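Local coordinates for protein catechol 2,3-dioxygenase (Pseudomonas sp. KL28, PDB 3HPY) that probably cleaves catechol with O2, using a bound ferrous iron, to give 2-hydroxy-6-oxohexa-2,4-dienoate in aromatic hydrocarbon breakdown, at residues Ile66-Phe71 / Leu117-Ala122; Thr94-Gly99 / Arg107-Leu112. All blocks are in the same frame, centred on the assembly; numbering follows the deposited sequence.

Contact 1 (Ile66-Phe71 / Leu117-Ala122)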
ATOM      1  N   ILE C  66      24.314 -23.406  -4.355  1.00 32.12           N
ATOM      2  CA  ILE C  66      23.283 -24.101  -5.112  1.00 31.73           C
ATOM      3  C   ILE C  66      23.801 -25.331  -5.853  1.00 31.65           C
ATOM      4  O   ILE C  66      24.861 -25.289  -6.469  1.00 31.96           O
ATOM      5  CB  ILE C  66      22.632 -23.157  -6.145  1.00 31.79           C
ATOM      6  CG1 ILE C  66      21.536 -23.903  -6.907  1.00 32.56           C
ATOM      7  CG2 ILE C  66      23.690 -22.628  -7.114  1.00 30.18           C
ATOM      8  CD1 ILE C  66      20.695 -23.014  -7.783  1.00 33.40           C
ATOM      9  N   ASP C  67      23.053 -26.428  -5.781  1.00 32.62           N
ATOM     10  CA  ASP C  67      23.438 -27.640  -6.496  1.00 32.92           C
ATOM     11  C   ASP C  67      22.952 -27.489  -7.932  1.00 32.14           C
ATOM     12  O   ASP C  67      23.715 -27.645  -8.883  1.00 32.18           O
ATOM     13  CB  ASP C  67      22.801 -28.886  -5.869  1.00 33.85           C
ATOM     14  CG  ASP C  67      23.306 -29.160  -4.461  1.00 37.29           C
ATOM     15  OD1 ASP C  67      24.496 -28.888  -4.193  1.00 36.28           O
ATOM     16  OD2 ASP C  67      22.518 -29.661  -3.624  1.00 37.05           O
ATOM     17  N   PHE C  68      21.675 -27.159  -8.084  1.00 31.62           N
ATOM     18  CA  PHE C  68      21.101 -27.000  -9.410  1.00 30.14           C
ATOM     19  C   PHE C  68      19.807 -26.192  -9.404  1.00 29.86           C
ATOM     20  O   PHE C  68      19.174 -26.013  -8.362  1.00 29.90           O
ATOM     21  CB  PHE C  68      20.869 -28.381 -10.037  1.00 29.92           C
ATOM     22  CG  PHE C  68      20.016 -29.289  -9.209  1.00 29.34           C
ATOM     23  CD1 PHE C  68      18.627 -29.237  -9.300  1.00 28.05           C
ATOM     24  CD2 PHE C  68      20.603 -30.211  -8.341  1.00 28.92           C
ATOM     25  CE1 PHE C  68      17.826 -30.091  -8.540  1.00 29.08           C
ATOM     26  CE2 PHE C  68      19.812 -31.072  -7.573  1.00 28.52           C
ATOM     27  CZ  PHE C  68      18.416 -31.011  -7.673  1.00 29.06           C
ATOM     28  N   PHE C  69      19.430 -25.703 -10.579  1.00 29.10           N
ATOM     29  CA  PHE C  69      18.227 -24.899 -10.747  1.00 29.43           C
ATOM     30  C   PHE C  69      17.420 -25.465 -11.913  1.00 28.01           C
ATOM     31  O   PHE C  69      17.915 -25.534 -13.036  1.00 27.32           O
ATOM     32  CB  PHE C  69      18.621 -23.451 -11.035  1.00 29.04           C
ATOM     33  CG  PHE C  69      17.479 -22.480 -10.942  1.00 30.13           C
ATOM     34  CD1 PHE C  69      16.966 -21.881 -12.084  1.00 29.33           C
ATOM     35  CD2 PHE C  69      16.927 -22.156  -9.705  1.00 28.72           C
ATOM     36  CE1 PHE C  69      15.918 -20.969 -12.000  1.00 30.35           C
ATOM     37  CE2 PHE C  69      15.882 -21.249  -9.612  1.00 30.13           C
ATOM     38  CZ  PHE C  69      15.376 -20.654 -10.764  1.00 29.42           C
ATOM     39  N   GLY C  70      16.179 -25.853 -11.648  1.00 25.69           N
ATOM     40  CA  GLY C  70      15.358 -26.429 -12.697  1.00 26.49           C
ATOM     41  C   GLY C  70      14.208 -25.590 -13.225  1.00 26.00           C
ATOM     42  O   GLY C  70      13.710 -24.698 -12.544  1.00 25.74           O
ATOM     43  N   PHE C  71      13.790 -25.902 -14.448  1.00 25.60           N
ATOM     44  CA  PHE C  71      12.693 -25.204 -15.115  1.00 27.16           C
ATOM     45  C   PHE C  71      11.646 -26.204 -15.601  1.00 28.79           C
ATOM     46  O   PHE C  71      11.982 -27.180 -16.275  1.00 28.12           O
ATOM     47  CB  PHE C  71      13.211 -24.452 -16.336  1.00 26.33           C
ATOM     48  CG  PHE C  71      14.036 -23.244 -16.017  1.00 27.41           C
ATOM     49  CD1 PHE C  71      13.425 -22.022 -15.783  1.00 25.23           C
ATOM     50  CD2 PHE C  71      15.432 -23.308 -16.018  1.00 27.04           C
ATOM     51  CE1 PHE C  71      14.179 -20.884 -15.566  1.00 23.06           C
ATOM     52  CE2 PHE C  71      16.199 -22.162 -15.797  1.00 25.74           C
ATOM     53  CZ  PHE C  71      15.571 -20.953 -15.574  1.00 24.81           C
ATOM     54  N   LEU C 117      24.624 -25.851 -12.973  1.00 33.30           N
ATOM     55  CA  LEU C 117      23.852 -26.971 -13.491  1.00 33.95           C
ATOM     56  C   LEU C 117      22.389 -26.557 -13.633  1.00 34.01           C
ATOM     57  O   LEU C 117      21.795 -26.027 -12.700  1.00 34.51           O
ATOM     58  CB  LEU C 117      23.949 -28.169 -12.546  1.00 33.74           C
ATOM     59  CG  LEU C 117      25.353 -28.567 -12.081  1.00 33.24           C
ATOM     60  CD1 LEU C 117      25.276 -29.871 -11.307  1.00 35.34           C
ATOM     61  CD2 LEU C 117      26.273 -28.711 -13.275  1.00 33.35           C
ATOM     62  N   ILE C 118      21.817 -26.806 -14.804  1.00 33.64           N
ATOM     63  CA  ILE C 118      20.427 -26.461 -15.075  1.00 31.52           C
ATOM     64  C   ILE C 118      19.619 -27.736 -15.289  1.00 30.85           C
ATOM     65  O   ILE C 118      20.131 -28.724 -15.809  1.00 30.64           O
ATOM     66  CB  ILE C 118      20.323 -25.587 -16.338  1.00 29.82           C
ATOM     67  CG1 ILE C 118      21.305 -24.418 -16.245  1.00 29.32           C
ATOM     68  CG2 ILE C 118      18.905 -25.065 -16.501  1.00 29.44           C
ATOM     69  CD1 ILE C 118      20.987 -23.417 -15.159  1.00 27.58           C
ATOM     70  N   GLU C 119      18.359 -27.714 -14.878  1.00 30.38           N
ATOM     71  CA  GLU C 119      17.491 -28.870 -15.037  1.00 30.94           C
ATOM     72  C   GLU C 119      16.209 -28.491 -15.767  1.00 30.79           C
ATOM     73  O   GLU C 119      15.728 -27.371 -15.644  1.00 32.00           O
ATOM     74  CB  GLU C 119      17.141 -29.467 -13.671  1.00 32.35           C
ATOM     75  CG  GLU C 119      18.084 -30.561 -13.194  1.00 30.02           C
ATOM     76  CD  GLU C 119      17.601 -31.216 -11.921  1.00 29.92           C
ATOM     77  OE1 GLU C 119      16.374 -31.220 -11.681  1.00 25.34           O
ATOM     78  OE2 GLU C 119      18.444 -31.744 -11.160  1.00 33.17           O
ATOM     79  N   LEU C 120      15.672 -29.435 -16.530  1.00 30.36           N
ATOM     80  CA  LEU C 120      14.430 -29.242 -17.274  1.00 30.01           C
ATOM     81  C   LEU C 120      13.568 -30.477 -17.023  1.00 31.65           C
ATOM     82  O   LEU C 120      14.031 -31.605 -17.201  1.00 31.80           O
ATOM     83  CB  LEU C 120      14.723 -29.106 -18.775  1.00 30.40           C
ATOM     84  CG  LEU C 120      14.778 -27.718 -19.426  1.00 29.26           C
ATOM     85  CD1 LEU C 120      15.526 -26.726 -18.562  1.00 31.54           C
ATOM     86  CD2 LEU C 120      15.437 -27.849 -20.771  1.00 30.47           C
ATOM     87  N   TYR C 121      12.330 -30.272 -16.580  1.00 30.67           N
ATOM     88  CA  TYR C 121      11.433 -31.389 -16.330  1.00 31.14           C
ATOM     89  C   TYR C 121      10.030 -31.006 -16.742  1.00 31.34           C
ATOM     90  O   TYR C 121       9.696 -29.824 -16.802  1.00 30.45           O
ATOM     91  CB  TYR C 121      11.420 -31.766 -14.846  1.00 32.23           C
ATOM     92  CG  TYR C 121      10.842 -30.694 -13.940  1.00 30.45           C
ATOM     93  CD1 TYR C 121      11.610 -29.601 -13.541  1.00 31.86           C
ATOM     94  CD2 TYR C 121       9.532 -30.789 -13.466  1.00 30.59           C
ATOM     95  CE1 TYR C 121      11.090 -28.625 -12.680  1.00 31.68           C
ATOM     96  CE2 TYR C 121       9.001 -29.824 -12.611  1.00 31.68           C
ATOM     97  CZ  TYR C 121       9.787 -28.749 -12.216  1.00 32.07           C
ATOM     98  OH  TYR C 121       9.273 -27.830 -11.325  1.00 33.07           O
ATOM     99  N   ALA C 122       9.206 -32.012 -17.010  1.00 31.67           N
ATOM    100  CA  ALA C 122       7.827 -31.768 -17.414  1.00 32.61           C
ATOM    101  C   ALA C 122       6.847 -32.312 -16.394  1.00 32.44           C
ATOM    102  O   ALA C 122       5.655 -32.006 -16.442  1.00 32.98           O
ATOM    103  CB  ALA C 122       7.563 -32.406 -18.771  1.00 31.17           C
TER
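Two neighbouring parallel strands of the N-terminal vicinal oxygen chelate (VOC) domain, 68-71 and 117-121, meet in the middle of its mixed sheet, their axes 28° apart. Four backbone hydrogen bonds join them. F69 N reaches L117 O in the plane of that carbonyl, and F69 O accepts E119 N at 2.9 Å. Next, F71 N donates a hydrogen bond to E119 O at 2.7 Å, the shortest of the four, and Y121 N ends the series on F71 O. In the last three the donor stands above the carbonyl plane. G70 faces E119 with CA atoms just 4.0 Å apart, a closeness suited to a residue without a side chain; G70 CA also lies 3.1 Å from E119 O. On the other edge of strand 68-71, a classic beta bulge sets D67 and F68 together opposite Q13 of strand 9-16.

Apolar contacts line the face bearing F69, F71, I118 and L120. I118 CG2 touches the edge of the F71 ring in its plane, 3.9 Å from CD2, and L120 CD1 packs against F71 CB. F69 turns its ring away from the 117-122 segment, and its side chain comes to about 5 Å from that of the iron ligand H154.

Among the polar groups, D67 is salt-bridged to R15 and R59. On the face of F68, G70 and E119, the buried E119 carboxylate is salt-bridged to R107 and R109; R109 also makes a cation-pi contact with F68. These arginines probably offset the carboxylate's charge, making its place against the ring tolerable. The carboxylate and F68 ring planes are 19° apart, with OE2 over one face toward the rim, 3.1 Å from F68 CD1.

Contact 2 (Thr94-Gly99 / Arg107-Leu112)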
ATOM      1  N   THR C  94      22.334 -34.981 -19.252  1.00 40.55           N
ATOM      2  CA  THR C  94      22.203 -36.121 -18.358  1.00 42.76           C
ATOM      3  C   THR C  94      20.725 -36.298 -18.043  1.00 43.57           C
ATOM      4  O   THR C  94      20.055 -35.349 -17.634  1.00 43.28           O
ATOM      5  CB  THR C  94      22.949 -35.875 -17.038  1.00 43.38           C
ATOM      6  OG1 THR C  94      24.275 -35.407 -17.317  1.00 46.09           O
ATOM      7  CG2 THR C  94      23.026 -37.159 -16.225  1.00 44.51           C
ATOM      8  N   ARG C  95      20.203 -37.503 -18.230  1.00 43.79           N
ATOM      9  CA  ARG C  95      18.795 -37.730 -17.946  1.00 44.34           C
ATOM     10  C   ARG C  95      18.594 -38.358 -16.568  1.00 43.63           C
ATOM     11  O   ARG C  95      18.780 -39.561 -16.395  1.00 44.10           O
ATOM     12  CB  ARG C  95      18.185 -38.616 -19.034  1.00 46.17           C
ATOM     13  CG  ARG C  95      16.773 -39.085 -18.741  1.00 48.78           C
ATOM     14  CD  ARG C  95      15.734 -37.976 -18.878  1.00 49.85           C
ATOM     15  NE  ARG C  95      15.182 -37.892 -20.229  1.00 50.01           N
ATOM     16  CZ  ARG C  95      15.760 -37.260 -21.243  1.00 49.99           C
ATOM     17  NH1 ARG C  95      16.923 -36.640 -21.073  1.00 50.12           N
ATOM     18  NH2 ARG C  95      15.171 -37.252 -22.433  1.00 49.48           N
ATOM     19  N   ILE C  96      18.238 -37.536 -15.582  1.00 42.55           N
ATOM     20  CA  ILE C  96      17.990 -38.028 -14.228  1.00 40.62           C
ATOM     21  C   ILE C  96      16.643 -38.746 -14.230  1.00 41.00           C
ATOM     22  O   ILE C  96      15.626 -38.175 -14.634  1.00 41.20           O
ATOM     23  CB  ILE C  96      17.919 -36.883 -13.186  1.00 40.82           C
ATOM     24  CG1 ILE C  96      19.287 -36.218 -13.014  1.00 41.70           C
ATOM     25  CG2 ILE C  96      17.472 -37.434 -11.838  1.00 37.79           C
ATOM     26  CD1 ILE C  96      19.723 -35.355 -14.179  1.00 43.42           C
ATOM     27  N   PRO C  97      16.614 -40.005 -13.767  1.00 40.07           N
ATOM     28  CA  PRO C  97      15.378 -40.792 -13.728  1.00 39.72           C
ATOM     29  C   PRO C  97      14.265 -40.255 -12.829  1.00 39.32           C
ATOM     30  O   PRO C  97      14.513 -39.588 -11.823  1.00 38.80           O
ATOM     31  CB  PRO C  97      15.865 -42.174 -13.291  1.00 39.87           C
ATOM     32  CG  PRO C  97      17.069 -41.853 -12.446  1.00 39.22           C
ATOM     33  CD  PRO C  97      17.753 -40.787 -13.246  1.00 39.09           C
ATOM     34  N   ALA C  98      13.030 -40.568 -13.206  1.00 38.84           N
ATOM     35  CA  ALA C  98      11.866 -40.136 -12.451  1.00 38.58           C
ATOM     36  C   ALA C  98      11.856 -40.812 -11.093  1.00 39.29           C
ATOM     37  O   ALA C  98      12.095 -42.016 -10.983  1.00 39.24           O
ATOM     38  CB  ALA C  98      10.596 -40.478 -13.212  1.00 38.09           C
ATOM     39  N   GLY C  99      11.576 -40.030 -10.060  1.00 38.46           N
ATOM     40  CA  GLY C  99      11.546 -40.571  -8.721  1.00 39.00           C
ATOM     41  C   GLY C  99      12.780 -40.194  -7.923  1.00 38.71           C
ATOM     42  O   GLY C  99      12.730 -40.182  -6.698  1.00 38.93           O
ATOM     43  N   ARG C 107      14.149 -35.672 -15.355  1.00 37.60           N
ATOM     44  CA  ARG C 107      14.552 -34.344 -15.792  1.00 37.68           C
ATOM     45  C   ARG C 107      15.853 -34.378 -16.585  1.00 37.13           C
ATOM     46  O   ARG C 107      16.693 -35.258 -16.388  1.00 37.76           O
ATOM     47  CB  ARG C 107      14.739 -33.438 -14.574  1.00 38.07           C
ATOM     48  CG  ARG C 107      14.238 -34.047 -13.267  1.00 37.46           C
ATOM     49  CD  ARG C 107      15.229 -33.807 -12.146  1.00 35.71           C
ATOM     50  NE  ARG C 107      15.145 -34.849 -11.127  1.00 38.61           N
ATOM     51  CZ  ARG C 107      15.961 -34.945 -10.079  1.00 36.37           C
ATOM     52  NH1 ARG C 107      16.933 -34.054  -9.899  1.00 31.75           N
ATOM     53  NH2 ARG C 107      15.809 -35.944  -9.220  1.00 35.48           N
ATOM     54  N   VAL C 108      16.017 -33.407 -17.473  1.00 35.77           N
ATOM     55  CA  VAL C 108      17.211 -33.304 -18.298  1.00 34.88           C
ATOM     56  C   VAL C 108      18.127 -32.284 -17.636  1.00 36.18           C
ATOM     57  O   VAL C 108      17.722 -31.141 -17.424  1.00 34.51           O
ATOM     58  CB  VAL C 108      16.855 -32.813 -19.713  1.00 34.54           C
ATOM     59  CG1 VAL C 108      18.060 -32.910 -20.620  1.00 34.42           C
ATOM     60  CG2 VAL C 108      15.699 -33.625 -20.264  1.00 32.19           C
ATOM     61  N   ARG C 109      19.348 -32.695 -17.291  1.00 35.43           N
ATOM     62  CA  ARG C 109      20.288 -31.784 -16.650  1.00 36.65           C
ATOM     63  C   ARG C 109      21.541 -31.583 -17.487  1.00 36.57           C
ATOM     64  O   ARG C 109      22.052 -32.523 -18.086  1.00 35.84           O
ATOM     65  CB  ARG C 109      20.690 -32.298 -15.262  1.00 37.09           C
ATOM     66  CG  ARG C 109      21.522 -31.301 -14.456  1.00 38.14           C
ATOM     67  CD  ARG C 109      22.122 -31.934 -13.206  1.00 39.82           C
ATOM     68  NE  ARG C 109      21.114 -32.435 -12.273  1.00 38.49           N
ATOM     69  CZ  ARG C 109      21.403 -33.094 -11.155  1.00 40.40           C
ATOM     70  NH1 ARG C 109      22.667 -33.330 -10.830  1.00 41.24           N
ATOM     71  NH2 ARG C 109      20.430 -33.518 -10.357  1.00 41.67           N
ATOM     72  N   PHE C 110      22.020 -30.346 -17.533  1.00 37.21           N
ATOM     73  CA  PHE C 110      23.218 -30.029 -18.293  1.00 38.06           C
ATOM     74  C   PHE C 110      23.990 -28.935 -17.563  1.00 39.25           C
ATOM     75  O   PHE C 110      23.468 -28.314 -16.633  1.00 39.22           O
ATOM     76  CB  PHE C 110      22.839 -29.584 -19.709  1.00 38.29           C
ATOM     77  CG  PHE C 110      22.017 -28.324 -19.757  1.00 39.27           C
ATOM     78  CD1 PHE C 110      22.632 -27.074 -19.811  1.00 38.38           C
ATOM     79  CD2 PHE C 110      20.623 -28.388 -19.750  1.00 38.59           C
ATOM     80  CE1 PHE C 110      21.871 -25.904 -19.863  1.00 37.87           C
ATOM     81  CE2 PHE C 110      19.855 -27.223 -19.800  1.00 36.91           C
ATOM     82  CZ  PHE C 110      20.481 -25.980 -19.857  1.00 36.16           C
ATOM     83  N   GLU C 111      25.237 -28.714 -17.967  1.00 39.06           N
ATOM     84  CA  GLU C 111      26.062 -27.697 -17.328  1.00 39.36           C
ATOM     85  C   GLU C 111      26.298 -26.542 -18.290  1.00 39.45           C
ATOM     86  O   GLU C 111      26.556 -26.749 -19.482  1.00 39.34           O
ATOM     87  CB  GLU C 111      27.411 -28.292 -16.893  1.00 41.82           C
ATOM     88  CG  GLU C 111      28.227 -27.386 -15.961  1.00 43.70           C
ATOM     89  CD  GLU C 111      29.628 -27.915 -15.676  1.00 45.07           C
ATOM     90  OE1 GLU C 111      29.765 -29.097 -15.288  1.00 44.79           O
ATOM     91  OE2 GLU C 111      30.595 -27.136 -15.835  1.00 46.05           O
ATOM     92  N   LEU C 112      26.195 -25.324 -17.771  1.00 37.26           N
ATOM     93  CA  LEU C 112      26.403 -24.131 -18.578  1.00 37.22           C
ATOM     94  C   LEU C 112      27.866 -23.712 -18.506  1.00 37.16           C
ATOM     95  O   LEU C 112      28.615 -24.175 -17.639  1.00 36.04           O
ATOM     96  CB  LEU C 112      25.526 -22.975 -18.071  1.00 36.72           C
ATOM     97  CG  LEU C 112      24.022 -22.942 -18.373  1.00 37.16           C
ATOM     98  CD1 LEU C 112      23.404 -21.758 -17.637  1.00 35.28           C
ATOM     99  CD2 LEU C 112      23.774 -22.818 -19.873  1.00 37.10           C
TER
HETATM  100  O   HOH W   1      13.424 -36.965 -10.420  1.00 27.27           O
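R107 opens the returning strand of an antiparallel beta hairpin, paired with I96 through two backbone hydrogen bonds: R107 N to I96 O, and I96 N to R107 O at 2.9 Å, nearly along the C=O axis. In its side chain CG is nearly eclipsed with the backbone N (chi1 -10°) and the chain bends again at chi2, which brings one guanidinium face against I96. I96 CG2 sits over the centre of that group, 3.4 Å from R107 CZ, an apolar methyl on the weakly solvated face of a planar cation while the N-H groups point outward. One of them, on NE, is held by a water 2.8 Å away in the guanidinium plane; this water donates in turn to P97 O. NH2 and NH1 are salt-bridged to E100 and E119.

V108 points to the other face and makes a non-hydrogen-bonded pair with R95. The R95 chain, bent at chi2 and chi3, folds back so that V108 CG2 touches one guanidinium face near NH1, 3.4 Å from that atom. A branched aliphatic residue suits this place, for its methyl meets the flat face while NH1 and NH2 of R95 are salt-bridged to D83 and E80 of helix 76-89.

R109 restores the hydrogen-bonded pattern with T94: T94 N reaches R109 O at 2.7 Å, and R109 N meets T94 O almost straight, at 174°. R109 CB lies 3.4 Å from I96 CD1, and the chain, anti at chi1 and bent at chi3, also brings one guanidinium face to that methyl. The beta-branched I96 thus gives CG2 to R107 and CD1, at the end of its other branch, to R109.

Outward, strand 93-96 ends the sheet within this chain; inward, strand 107-111 bonds to strand 117-121, while V108 and F110 rest on helix 76-89 and L112 on helix 162-171.

How the contacts relate
From the N terminus, the chain passes through strand 65-73, then helix 76-89, and reaches strand 93-96 at the sheet's outer edge within the chain. A short loop returns it as strand 107-111, and contact 2 closes this small hairpin. Strand 117-121 follows, slotting between 107-111 and 65-73; contact 1 thereby closes the larger loop, which encloses contact 2 entirely, so the two do not cross. They lie about 8 Å apart, centre to centre. Strand-to-strand bonding, probably including V108 N to L120 O, joins them, and the salt bridges of E119 span both, tying the edge hairpin to the middle of the N-terminal sheet.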